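Leucine aminopeptidase 2, chloroplastic (Streptomyces sp. BC16019, PDB 5LHJ) is an M17-family metalloaminopeptidase of bottromycin maturation, which probably removes unsubstituted N-terminal amino acids from peptides with the help of manganese ions. Local coordinates at residues Gly326-His331 with Ser426-Arg431; Val349-Leu354 with Ala445-Asp450. One frame throughout, in Å; residues are numbered along the deposited sequence.

Interaction 1. Residues Gly326-His331 with Ser426-Arg431; sequences GDVVRH and SAVADR
Val328 of strand 328-330 meets Val428 and Ala429 of the loop leading into strand 431-432; the two strands are the outer ones, within this chain, of a small three-stranded mixed sheet whose middle strand is 336-338. The contact is apolar at one end. Val328 CG2 lies 4.0 Å from Val428 CG1, and the second methyl of Val328, CG1, which stands anti to the backbone N (chi1 170°), is 4.2 Å from Ala429 CB. Thr336 of the central strand touches both Val328 and Ala429, and Pro187 of a second subunit packs on Val328, so this end of the sheet belongs to a subunit interface.

Hydrogen bonds within the loop 426-429 shape the partner. Ser426 OG accepts from Val428 N (3.0 Å) and Ala429 N (2.9 Å), an ST turn and an ST motif in one, both nearly straight; the same hydroxyl is also hydrogen-bonded to Glu338.

At the polar end, the Arg431 guanidinium approaches the imidazole of His331 obliquely, its plane turned 70° from the ring, without a bond between them. Thr337 bonds His331 NE2 and, weakly, Arg431 NH1, which is also bonded to Thr335, while Arg431 NE pairs with Asp450. His331 CD2 and Arg431 NH1 come within 3.9 Å.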
loop_
_atom_site.group_PDB
_atom_site.type_symbol
_atom_site.label_atom_id
_atom_site.label_comp_id
_atom_site.label_asym_id
_atom_site.label_seq_id
_atom_site.Cartn_x
_atom_site.Cartn_y
_atom_site.Cartn_z
ATOM N N GLY A 326 -13.504 -3.019 19.705
ATOM C CA GLY A 326 -14.628 -2.384 20.409
ATOM C C GLY A 326 -15.040 -3.088 21.689
ATOM O O GLY A 326 -15.755 -2.496 22.513
ATOM N N ASP A 327 -14.603 -4.334 21.876
ATOM C CA ASP A 327 -14.867 -5.045 23.129
ATOM C C ASP A 327 -14.193 -4.349 24.296
ATOM O O ASP A 327 -13.202 -3.637 24.120
ATOM C CB ASP A 327 -14.410 -6.498 23.064
ATOM C CG ASP A 327 -15.358 -7.378 22.255
ATOM O OD1 ASP A 327 -16.430 -6.887 21.814
ATOM O OD2 ASP A 327 -15.019 -8.568 22.074
ATOM N N VAL A 328 -14.765 -4.545 25.474
ATOM C CA VAL A 328 -14.220 -3.977 26.691
ATOM C C VAL A 328 -13.901 -5.119 27.639
ATOM O O VAL A 328 -14.752 -5.994 27.889
ATOM C CB VAL A 328 -15.175 -2.924 27.310
ATOM C CG1 VAL A 328 -14.713 -2.509 28.701
ATOM C CG2 VAL A 328 -15.270 -1.710 26.402
ATOM N N VAL A 329 -12.675 -5.103 28.161
ATOM C CA VAL A 329 -12.215 -6.054 29.164
ATOM C C VAL A 329 -12.291 -5.392 30.541
ATOM O O VAL A 329 -11.740 -4.305 30.741
ATOM C CB VAL A 329 -10.770 -6.519 28.873
ATOM C CG1 VAL A 329 -10.233 -7.372 30.017
ATOM C CG2 VAL A 329 -10.723 -7.272 27.549
ATOM N N ARG A 330 -12.967 -6.053 31.483
ATOM C CA ARG A 330 -12.974 -5.642 32.887
ATOM C C ARG A 330 -11.922 -6.466 33.630
ATOM O O ARG A 330 -12.066 -7.681 33.788
ATOM C CB ARG A 330 -14.369 -5.851 33.493
ATOM C CG ARG A 330 -14.488 -5.652 35.004
ATOM C CD ARG A 330 -15.024 -4.308 35.443
ATOM N NE ARG A 330 -16.198 -3.841 34.692
ATOM C CZ ARG A 330 -16.759 -2.640 34.852
ATOM N NH1 ARG A 330 -16.288 -1.785 35.762
ATOM N NH2 ARG A 330 -17.796 -2.286 34.092
ATOM N N HIS A 331 -10.887 -5.782 34.108
ATOM C CA HIS A 331 -9.716 -6.438 34.679
ATOM C C HIS A 331 -9.917 -6.829 36.137
ATOM O O HIS A 331 -10.924 -6.459 36.771
ATOM C CB HIS A 331 -8.487 -5.527 34.544
ATOM C CG HIS A 331 -8.055 -5.312 33.129
ATOM N ND1 HIS A 331 -7.382 -6.268 32.397
ATOM C CD2 HIS A 331 -8.191 -4.243 32.312
ATOM C CE1 HIS A 331 -7.128 -5.796 31.189
ATOM N NE2 HIS A 331 -7.612 -4.573 31.112
ATOM N N SER A 426 -9.761 6.683 26.392
ATOM C CA SER A 426 -10.832 6.009 25.659
ATOM C C SER A 426 -12.138 6.796 25.797
ATOM O O SER A 426 -12.405 7.385 26.838
ATOM C CB SER A 426 -11.046 4.617 26.245
ATOM O OG SER A 426 -12.190 3.949 25.730
ATOM N N ALA A 427 -12.970 6.747 24.762
ATOM C CA ALA A 427 -14.309 7.356 24.825
ATOM C C ALA A 427 -15.317 6.469 25.563
ATOM O O ALA A 427 -16.429 6.912 25.828
ATOM C CB ALA A 427 -14.809 7.648 23.422
ATOM N N VAL A 428 -14.948 5.226 25.875
ATOM C CA VAL A 428 -15.862 4.229 26.450
ATOM C C VAL A 428 -15.326 3.635 27.759
ATOM O O VAL A 428 -16.061 3.521 28.733
ATOM C CB VAL A 428 -16.134 3.107 25.415
ATOM C CG1 VAL A 428 -16.913 1.946 26.019
ATOM C CG2 VAL A 428 -16.897 3.684 24.224
ATOM N N ALA A 429 -14.061 3.222 27.764
ATOM C CA ALA A 429 -13.471 2.549 28.926
ATOM C C ALA A 429 -12.459 3.444 29.657
ATOM O O ALA A 429 -12.290 4.627 29.320
ATOM C CB ALA A 429 -12.838 1.246 28.484
ATOM N N ASP A 430 -11.789 2.886 30.669
ATOM C CA ASP A 430 -10.754 3.636 31.384
ATOM C C ASP A 430 -9.518 3.922 30.526
ATOM O O ASP A 430 -8.852 4.935 30.725
ATOM C CB ASP A 430 -10.331 2.920 32.675
ATOM C CG ASP A 430 -11.452 2.782 33.677
ATOM O OD1 ASP A 430 -12.392 3.627 33.698
ATOM O OD2 ASP A 430 -11.389 1.815 34.464
ATOM N N ARG A 431 -9.222 3.028 29.579
ATOM C CA ARG A 431 -8.083 3.184 28.694
ATOM C C ARG A 431 -8.302 2.402 27.414
ATOM O O ARG A 431 -9.190 1.531 27.351
ATOM C CB ARG A 431 -6.817 2.655 29.366
ATOM C CG ARG A 431 -6.919 1.177 29.708
ATOM C CD ARG A 431 -5.728 0.698 30.491
ATOM N NE ARG A 431 -5.731 1.037 31.907
ATOM C CZ ARG A 431 -6.506 0.498 32.849
ATOM N NH1 ARG A 431 -7.458 -0.382 32.561
ATOM N NH2 ARG A 431 -6.322 0.859 34.108
#

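Interaction 2. Residues Val349-Leu354 with Ala445-Asp450; sequences VLADVL and ALFLQD
Leu448 reaches from helix 440-449 to Leu350 and Leu354 of helix 345-358, in a helix-helix contact on one side of the mixed sheet of the M17 catalytic domain. The axes of these segments run in roughly the same direction, crossing at -33° with a closest approach of 9.8 Å, and the backbones come nearest at Ala351 and Leu448, whose CA atoms are 6.1 Å apart.

Leu448 carries its CG beside the backbone N (chi1 -64°), which sends the branched end across to the other helix. Its CD2 touches two leucines one turn apart: Leu350 is met obliquely, CB lying 3.8 Å from Leu448 CD2, whereas Leu354 crosses at about a right angle, its CD1 3.9 Å from Leu448 CD2. The same CD1 also rests against Leu448 CB and lies 3.7 Å from the backbone atom Leu448 O. Beneath this layer, Val259 touches both Leu350 and Leu354. Leu350 also packs on Lys261, which binds the first manganese in another structure of this protein, though no metal is bound to this chain here; the contact thus lies behind one residue of the metal site.

On the flank, the ring of Phe447 swings toward the first helix beside the small side chain of Ala351, with Phe451 touching both. The methyl meets the ring obliquely, and Phe447 CE1 comes closest, 4.3 Å from Ala351 CB.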
loop_
_atom_site.group_PDB
_atom_site.type_symbol
_atom_site.label_atom_id
_atom_site.label_comp_id
_atom_site.label_asym_id
_atom_site.label_seq_id
_atom_site.Cartn_x
_atom_site.Cartn_y
_atom_site.Cartn_z
ATOM N N VAL A 349 -3.155 -9.045 28.117
ATOM C CA VAL A 349 -2.878 -10.300 28.814
ATOM C C VAL A 349 -2.072 -10.047 30.113
ATOM O O VAL A 349 -2.384 -10.596 31.177
ATOM C CB VAL A 349 -2.123 -11.279 27.888
ATOM C CG1 VAL A 349 -1.634 -12.487 28.651
ATOM C CG2 VAL A 349 -2.999 -11.714 26.709
ATOM N N LEU A 350 -1.033 -9.226 30.023
ATOM C CA LEU A 350 -0.174 -8.935 31.166
ATOM C C LEU A 350 -0.873 -8.178 32.295
ATOM O O LEU A 350 -0.517 -8.365 33.455
ATOM C CB LEU A 350 1.055 -8.137 30.723
ATOM C CG LEU A 350 2.046 -8.861 29.805
ATOM C CD1 LEU A 350 3.069 -7.890 29.206
ATOM C CD2 LEU A 350 2.730 -9.957 30.563
ATOM N N ALA A 351 -1.840 -7.319 31.950
ATOM C CA ALA A 351 -2.498 -6.416 32.914
ATOM C C ALA A 351 -2.932 -7.120 34.195
ATOM O O ALA A 351 -2.497 -6.775 35.297
ATOM C CB ALA A 351 -3.693 -5.739 32.259
ATOM N N ASP A 352 -3.747 -8.158 34.055
ATOM C CA ASP A 352 -4.308 -8.832 35.241
ATOM C C ASP A 352 -3.243 -9.606 36.000
ATOM O O ASP A 352 -3.310 -9.729 37.220
ATOM C CB ASP A 352 -5.444 -9.767 34.841
ATOM C CG ASP A 352 -6.458 -9.075 33.981
ATOM O OD1 ASP A 352 -7.351 -8.429 34.558
ATOM O OD2 ASP A 352 -6.340 -9.099 32.725
ATOM N N VAL A 353 -2.237 -10.105 35.285
ATOM C CA VAL A 353 -1.145 -10.823 35.946
ATOM C C VAL A 353 -0.313 -9.859 36.806
ATOM O O VAL A 353 0.106 -10.213 37.901
ATOM C CB VAL A 353 -0.264 -11.583 34.932
ATOM C CG1 VAL A 353 0.878 -12.304 35.639
ATOM C CG2 VAL A 353 -1.124 -12.558 34.131
ATOM N N LEU A 354 -0.098 -8.631 36.332
ATOM C CA LEU A 354 0.582 -7.612 37.150
ATOM C C LEU A 354 -0.212 -7.246 38.406
ATOM O O LEU A 354 0.377 -7.022 39.471
ATOM C CB LEU A 354 0.882 -6.358 36.321
ATOM C CG LEU A 354 1.992 -6.514 35.285
ATOM C CD1 LEU A 354 1.980 -5.337 34.320
ATOM C CD2 LEU A 354 3.357 -6.642 35.948
ATOM N N ALA A 445 4.175 0.807 28.041
ATOM C CA ALA A 445 4.795 0.802 29.358
ATOM C C ALA A 445 3.899 1.517 30.373
ATOM O O ALA A 445 3.690 1.027 31.485
ATOM C CB ALA A 445 6.180 1.449 29.292
ATOM N N LEU A 446 3.359 2.675 29.975
ATOM C CA LEU A 446 2.400 3.422 30.818
ATOM C C LEU A 446 1.117 2.619 31.102
ATOM O O LEU A 446 0.588 2.639 32.215
ATOM C CB LEU A 446 2.051 4.764 30.162
ATOM C CG LEU A 446 3.225 5.752 30.044
ATOM C CD1 LEU A 446 2.900 6.878 29.072
ATOM C CD2 LEU A 446 3.607 6.311 31.409
ATOM N N PHE A 447 0.620 1.925 30.080
ATOM C CA PHE A 447 -0.519 1.014 30.211
ATOM C C PHE A 447 -0.246 -0.021 31.307
ATOM O O PHE A 447 -1.077 -0.200 32.225
ATOM C CB PHE A 447 -0.800 0.362 28.833
ATOM C CG PHE A 447 -1.968 -0.573 28.795
ATOM C CD1 PHE A 447 -1.899 -1.847 29.379
ATOM C CD2 PHE A 447 -3.133 -0.218 28.122
ATOM C CE1 PHE A 447 -2.977 -2.721 29.322
ATOM C CE2 PHE A 447 -4.206 -1.101 28.050
ATOM C CZ PHE A 447 -4.131 -2.348 28.660
ATOM N N LEU A 448 0.894 -0.704 31.218
ATOM C CA LEU A 448 1.260 -1.727 32.211
ATOM C C LEU A 448 1.426 -1.136 33.609
ATOM O O LEU A 448 1.036 -1.751 34.604
ATOM C CB LEU A 448 2.552 -2.439 31.813
ATOM C CG LEU A 448 2.543 -3.255 30.517
ATOM C CD1 LEU A 448 3.941 -3.812 30.275
ATOM C CD2 LEU A 448 1.524 -4.378 30.541
ATOM N N GLN A 449 2.010 0.058 33.676
ATOM C CA GLN A 449 2.243 0.724 34.954
ATOM C C GLN A 449 0.958 0.861 35.783
ATOM O O GLN A 449 1.016 0.727 37.005
ATOM C CB GLN A 449 2.881 2.096 34.745
ATOM C CG GLN A 449 3.338 2.771 36.035
ATOM C CD GLN A 449 4.051 4.090 35.783
ATOM O OE1 GLN A 449 3.822 4.752 34.771
ATOM N NE2 GLN A 449 4.916 4.482 36.718
ATOM N N ASP A 450 -0.172 1.108 35.110
ATOM C CA ASP A 450 -1.499 1.262 35.755
ATOM C C ASP A 450 -1.865 0.049 36.641
ATOM O O ASP A 450 -2.637 0.172 37.596
ATOM C CB ASP A 450 -2.640 1.349 34.710
ATOM C CG ASP A 450 -2.665 2.636 33.867
ATOM O OD1 ASP A 450 -2.000 3.650 34.152
ATOM O OD2 ASP A 450 -3.422 2.599 32.855
#

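The two contacts lie 14 Å apart, centre to centre, within the catalytic domain, and their segments alternate along the chain: 326-331, 349-354, 426-431, 445-450. Interaction 2 pairs helices close to the manganese-site residues, whereas interaction 1 belongs to the small sheet farther from the chain centre, where a second subunit packs. Side chains join them directly. Arg431 NE forms a salt bridge with Asp450 OD2 at 2.9 Å, and His331 ND1 is probably hydrogen-bonded to Asp352 OD2; Arg431 also packs on Phe447, and His331 on Ala351. Each segment of interaction 1 thus reaches one helix of interaction 2, joining the small interface-side sheet to the helices beside the metal-site residues.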